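Local coordinates for hypothetical protein VC0802 (Vibrio cholerae, PDB 1ZVP) that is of unknown function but, with two ACT-domain regions, possibly serves in transport or in binding a small regulatory ligand, at residues L10-M15 and A90-K94; G22-F26 and S68-L73. The contacts are given in a common frame with arbitrary orientation. Numbering follows the deposited sequence.

Contact 1 and contact 2 lie on opposite sides of the chain's centre, with their own centres about 23 Å apart. Both are partly buried. Contact 1 packs the end of helix 3-11 and the loop after it on helix 87-96. Contact 2 joins strand 24-29 to strand 71-76, which belong to different sheets. The two contacts share no element, but strand 71-76 and helix 87-96 follow each other in the chain. Contact 2 is nested inside the loop that contact 1 closes. Contact 1 relies on apolar packing and one lysine with a weak hydrogen bond to a loop carbonyl. Contact 2 has two backbone hydrogen bonds, an aromatic pair and bridging waters.

Contact 1. Residues L10-M15 and A90-K94; sequences LLLQSM and AFATK
This is helix-and-loop packing in an ACT-like alpha+beta fold, in which helix 87-96 packs on the antiparallel sheet of strands 71-76 and 111-116. Segment 10-15 carries the last two residues of helix 3-11, which ends at L11, and then a loop. L12 is the first residue to leave helical angles (-80/12). Q13 (-119/156) and S14 (-69/144) are extended, and M15 (-91/2) turns again. Q13 N to L10 O, 3.2 Å, closes the turn. Segment 90-94 is helical throughout, with K94 N bonded to A90 O at 3.1 Å.

The register sets L11 CA 4.5 Å from A90 CA, and M15 CA 6.8 Å from F91 CA.

Apolar contacts centre on A90, whose CA-to-CB bond points toward the other segment. A90 CB lies 4.1 Å from L10 CB and 4.4 Å from M15 CE. L11 brings its CD2 to 4.1 Å from T93 CG2 and 3.6 Å from K94 CG. M15 is m at chi1 and chi2, and its CG lies 3.7 Å from F91 CB. The F91 side chain (chi1 p) continues away, to L76 and I113 of the sheet. Beside this contact, A92 and T93 pack on T88 and A89 of the second subunit.

The polar contact comes from K94. Its chain runs m, t, t, m past L11 and M15, with CD 3.9 Å from M15 CG. K94 NZ also hydrogen-bonds E129 O, after helix 120-127. Across the segments, K94 NZ donates a weak hydrogen bond to Q13 O at 2.8 Å, though the place of Q13 O is less certain.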
loop_
_atom_site.group_PDB
_atom_site.type_symbol
_atom_site.label_atom_id
_atom_site.label_comp_id
_atom_site.label_asym_id
_atom_site.label_seq_id
_atom_site.Cartn_x
_atom_site.Cartn_y
_atom_site.Cartn_z
ATOM N N LEU D 10 -12.240 11.527 -10.232
ATOM C CA LEU D 10 -12.139 10.530 -9.164
ATOM C C LEU D 10 -11.972 11.138 -7.765
ATOM O O LEU D 10 -12.527 10.623 -6.796
ATOM C CB LEU D 10 -10.997 9.551 -9.455
ATOM C CG LEU D 10 -11.386 8.174 -9.991
ATOM C CD1 LEU D 10 -10.149 7.372 -10.307
ATOM C CD2 LEU D 10 -12.264 7.435 -8.977
ATOM N N LEU D 11 -11.202 12.223 -7.678
ATOM C CA LEU D 11 -11.043 13.019 -6.463
ATOM C C LEU D 11 -12.364 13.578 -5.964
ATOM O O LEU D 11 -12.579 13.681 -4.761
ATOM C CB LEU D 11 -10.114 14.193 -6.748
ATOM C CG LEU D 11 -9.152 14.746 -5.697
ATOM C CD1 LEU D 11 -9.082 16.227 -5.889
ATOM C CD2 LEU D 11 -9.524 14.430 -4.263
ATOM N N LEU D 12 -13.240 13.944 -6.893
ATOM C CA LEU D 12 -14.535 14.550 -6.583
ATOM C C LEU D 12 -15.595 13.526 -6.173
ATOM O O LEU D 12 -16.781 13.847 -6.082
ATOM C CB LEU D 12 -15.027 15.357 -7.785
ATOM C CG LEU D 12 -14.652 16.827 -7.997
ATOM C CD1 LEU D 12 -13.300 17.188 -7.454
ATOM C CD2 LEU D 12 -14.735 17.172 -9.468
ATOM N N GLN D 13 -15.162 12.296 -5.916
ATOM C CA GLN D 13 -16.064 11.218 -5.530
ATOM C C GLN D 13 -15.756 10.666 -4.153
ATOM O O GLN D 13 -14.635 10.769 -3.678
ATOM C CB GLN D 13 -15.955 10.082 -6.523
ATOM C CG GLN D 13 -16.581 10.380 -7.854
ATOM C CD GLN D 13 -16.553 9.162 -8.744
ATOM O OE1 GLN D 13 -17.314 8.207 -8.530
ATOM N NE2 GLN D 13 -15.674 9.176 -9.751
ATOM N N SER D 14 -16.761 10.067 -3.528
ATOM C CA SER D 14 -16.599 9.356 -2.269
ATOM C C SER D 14 -15.774 8.092 -2.500
ATOM O O SER D 14 -15.892 7.446 -3.557
ATOM C CB SER D 14 -17.973 9.003 -1.691
ATOM O OG SER D 14 -17.862 8.322 -0.454
ATOM N N MET D 15 -14.931 7.746 -1.521
ATOM C CA MET D 15 -14.157 6.501 -1.583
ATOM C C MET D 15 -14.916 5.362 -0.923
ATOM O O MET D 15 -14.424 4.231 -0.875
ATOM C CB MET D 15 -12.755 6.658 -0.989
ATOM C CG MET D 15 -11.795 7.556 -1.801
ATOM S SD MET D 15 -11.479 7.074 -3.516
ATOM C CE MET D 15 -12.611 8.135 -4.421
ATOM N N ALA D 90 -6.339 9.880 -5.838
ATOM C CA ALA D 90 -7.610 10.391 -5.291
ATOM C C ALA D 90 -7.718 10.245 -3.783
ATOM O O ALA D 90 -7.880 11.245 -3.090
ATOM C CB ALA D 90 -8.806 9.736 -5.976
ATOM N N PHE D 91 -7.612 9.017 -3.269
ATOM C CA PHE D 91 -7.727 8.814 -1.823
ATOM C C PHE D 91 -6.578 9.392 -1.003
ATOM O O PHE D 91 -6.818 9.970 0.062
ATOM C CB PHE D 91 -8.123 7.377 -1.413
ATOM C CG PHE D 91 -7.057 6.334 -1.580
ATOM C CD1 PHE D 91 -7.174 5.367 -2.568
ATOM C CD2 PHE D 91 -5.980 6.255 -0.707
ATOM C CE1 PHE D 91 -6.206 4.368 -2.710
ATOM C CE2 PHE D 91 -5.015 5.272 -0.847
ATOM C CZ PHE D 91 -5.133 4.321 -1.843
ATOM N N ALA D 92 -5.351 9.264 -1.515
ATOM C CA ALA D 92 -4.173 9.850 -0.896
ATOM C C ALA D 92 -4.272 11.372 -0.801
ATOM O O ALA D 92 -3.882 11.957 0.218
ATOM C CB ALA D 92 -2.919 9.432 -1.636
ATOM N N THR D 93 -4.786 12.004 -1.859
ATOM C CA THR D 93 -5.037 13.452 -1.881
ATOM C C THR D 93 -6.104 13.901 -0.882
ATOM O O THR D 93 -5.920 14.923 -0.212
ATOM C CB THR D 93 -5.430 13.949 -3.292
ATOM O OG1 THR D 93 -4.356 13.705 -4.185
ATOM C CG2 THR D 93 -5.720 15.443 -3.302
ATOM N N LYS D 94 -7.216 13.164 -0.801
ATOM C CA LYS D 94 -8.292 13.493 0.130
ATOM C C LYS D 94 -7.801 13.484 1.577
ATOM O O LYS D 94 -8.200 14.329 2.384
ATOM C CB LYS D 94 -9.428 12.493 0.010
ATOM C CG LYS D 94 -10.242 12.602 -1.231
ATOM C CD LYS D 94 -11.128 11.382 -1.328
ATOM C CE LYS D 94 -12.236 11.603 -2.299
ATOM N NZ LYS D 94 -13.357 12.368 -1.704
#

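Contact 2. Residues G22-F26 and S68-L73; sequences GDYVF and SALFSL
The starts of two strands meet in a single antiparallel bridge. Their short axes approach to 6.1 Å at 117°, well short of 180°, so the strands splay apart. Both backbones are extended except at G22 (111/146), where a CB would jam against the preceding carbonyl O. S68 CB packs 3.6 Å from V25 CB, and S68 OG bonds to A69 O at 3.2 Å. L70 CD2 lies 3.9 Å from V25 CG1. F71 and Y24 form a hydrogen-bonded pair, CA atoms 4.8 Å apart: F71 N to Y24 O and Y24 N to F71 O are both 2.8 Å. The F71 ring (chi1 m) receives the edge of F26 on its face in a T-shaped stack, centroids 5.4 Å apart. One water hydrogen-bonds S72 OG (2.8 Å), D23 OD1 (2.8 Å) and G22 O (2.9 Å); D23 OD2 forms a salt bridge with K117 NZ. Another hydrogen-bonds L73 N (2.8 Å) and G22 O (2.7 Å). The bridge joins two sheets: V25 is backbone hydrogen-bonded to L55, S72 to V115, and helix 57-61 covers V25 and L70.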
loop_
_atom_site.group_PDB
_atom_site.type_symbol
_atom_site.label_atom_id
_atom_site.label_comp_id
_atom_site.label_asym_id
_atom_site.label_seq_id
_atom_site.Cartn_x
_atom_site.Cartn_y
_atom_site.Cartn_z
ATOM N N GLY D 22 -10.393 -3.087 15.406
ATOM C CA GLY D 22 -9.023 -3.410 15.789
ATOM C C GLY D 22 -8.027 -2.264 15.778
ATOM O O GLY D 22 -8.118 -1.348 14.944
ATOM N N ASP D 23 -7.073 -2.314 16.710
ATOM C CA ASP D 23 -5.926 -1.398 16.697
ATOM C C ASP D 23 -4.747 -2.147 16.124
ATOM O O ASP D 23 -4.459 -3.262 16.543
ATOM C CB ASP D 23 -5.563 -0.893 18.101
ATOM C CG ASP D 23 -6.695 -0.122 18.779
ATOM O OD1 ASP D 23 -7.662 0.330 18.111
ATOM O OD2 ASP D 23 -6.596 0.034 20.016
ATOM N N TYR D 24 -4.061 -1.535 15.168
ATOM C CA TYR D 24 -3.005 -2.223 14.457
ATOM C C TYR D 24 -1.683 -1.532 14.681
ATOM O O TYR D 24 -1.654 -0.353 15.007
ATOM C CB TYR D 24 -3.346 -2.359 12.955
ATOM C CG TYR D 24 -4.500 -3.321 12.726
ATOM C CD1 TYR D 24 -4.278 -4.696 12.619
ATOM C CD2 TYR D 24 -5.816 -2.855 12.659
ATOM C CE1 TYR D 24 -5.334 -5.575 12.445
ATOM C CE2 TYR D 24 -6.878 -3.725 12.483
ATOM C CZ TYR D 24 -6.630 -5.082 12.376
ATOM O OH TYR D 24 -7.688 -5.946 12.192
ATOM N N VAL D 25 -0.603 -2.293 14.542
ATOM C CA VAL D 25 0.748 -1.778 14.685
ATOM C C VAL D 25 1.623 -2.345 13.577
ATOM O O VAL D 25 1.369 -3.440 13.079
ATOM C CB VAL D 25 1.356 -2.105 16.080
ATOM C CG1 VAL D 25 0.533 -1.476 17.187
ATOM C CG2 VAL D 25 1.492 -3.610 16.300
ATOM N N PHE D 26 2.639 -1.585 13.183
ATOM C CA PHE D 26 3.614 -2.046 12.202
ATOM C C PHE D 26 4.870 -2.503 12.919
ATOM O O PHE D 26 5.316 -1.860 13.864
ATOM C CB PHE D 26 3.961 -0.937 11.203
ATOM C CG PHE D 26 2.970 -0.789 10.072
ATOM C CD1 PHE D 26 3.353 -1.054 8.762
ATOM C CD2 PHE D 26 1.659 -0.367 10.314
ATOM C CE1 PHE D 26 2.448 -0.904 7.713
ATOM C CE2 PHE D 26 0.746 -0.223 9.273
ATOM C CZ PHE D 26 1.140 -0.488 7.973
ATOM N N SER D 68 4.486 0.039 19.158
ATOM C CA SER D 68 4.441 0.890 17.964
ATOM C C SER D 68 3.335 1.937 18.191
ATOM O O SER D 68 2.644 1.897 19.228
ATOM C CB SER D 68 4.181 0.041 16.707
ATOM O OG SER D 68 3.798 0.822 15.575
ATOM N N ALA D 69 3.189 2.882 17.256
ATOM C CA ALA D 69 2.057 3.808 17.271
ATOM C C ALA D 69 0.827 3.042 16.804
ATOM O O ALA D 69 0.938 2.155 15.954
ATOM C CB ALA D 69 2.324 4.995 16.377
ATOM N N LEU D 70 -0.332 3.373 17.373
ATOM C CA LEU D 70 -1.582 2.679 17.059
ATOM C C LEU D 70 -2.244 3.170 15.774
ATOM O O LEU D 70 -2.351 4.377 15.537
ATOM C CB LEU D 70 -2.580 2.766 18.219
ATOM C CG LEU D 70 -2.315 2.089 19.564
ATOM C CD1 LEU D 70 -3.608 2.056 20.370
ATOM C CD2 LEU D 70 -1.753 0.691 19.414
ATOM N N PHE D 71 -2.695 2.208 14.966
ATOM C CA PHE D 71 -3.351 2.455 13.685
ATOM C C PHE D 71 -4.784 1.914 13.607
ATOM O O PHE D 71 -5.104 0.846 14.137
ATOM C CB PHE D 71 -2.522 1.866 12.553
ATOM C CG PHE D 71 -1.240 2.601 12.295
ATOM C CD1 PHE D 71 -1.231 3.774 11.552
ATOM C CD2 PHE D 71 -0.035 2.111 12.782
ATOM C CE1 PHE D 71 -0.049 4.453 11.305
ATOM C CE2 PHE D 71 1.158 2.786 12.538
ATOM C CZ PHE D 71 1.149 3.957 11.795
ATOM N N SER D 72 -5.646 2.675 12.943
ATOM C CA SER D 72 -6.972 2.208 12.589
ATOM C C SER D 72 -6.976 1.779 11.136
ATOM O O SER D 72 -6.200 2.288 10.336
ATOM C CB SER D 72 -7.994 3.304 12.810
ATOM O OG SER D 72 -8.096 3.587 14.185
ATOM N N LEU D 73 -7.837 0.829 10.807
ATOM C CA LEU D 73 -7.900 0.302 9.451
ATOM C C LEU D 73 -9.200 0.699 8.758
ATOM O O LEU D 73 -10.295 0.466 9.266
ATOM C CB LEU D 73 -7.707 -1.215 9.438
ATOM C CG LEU D 73 -8.077 -1.946 8.150
ATOM C CD1 LEU D 73 -7.143 -1.587 7.007
ATOM C CD2 LEU D 73 -8.073 -3.430 8.399
HETATM O O HOH W 1 -9.434 -0.287 12.811
HETATM O O HOH W 2 -8.785 1.347 15.799
#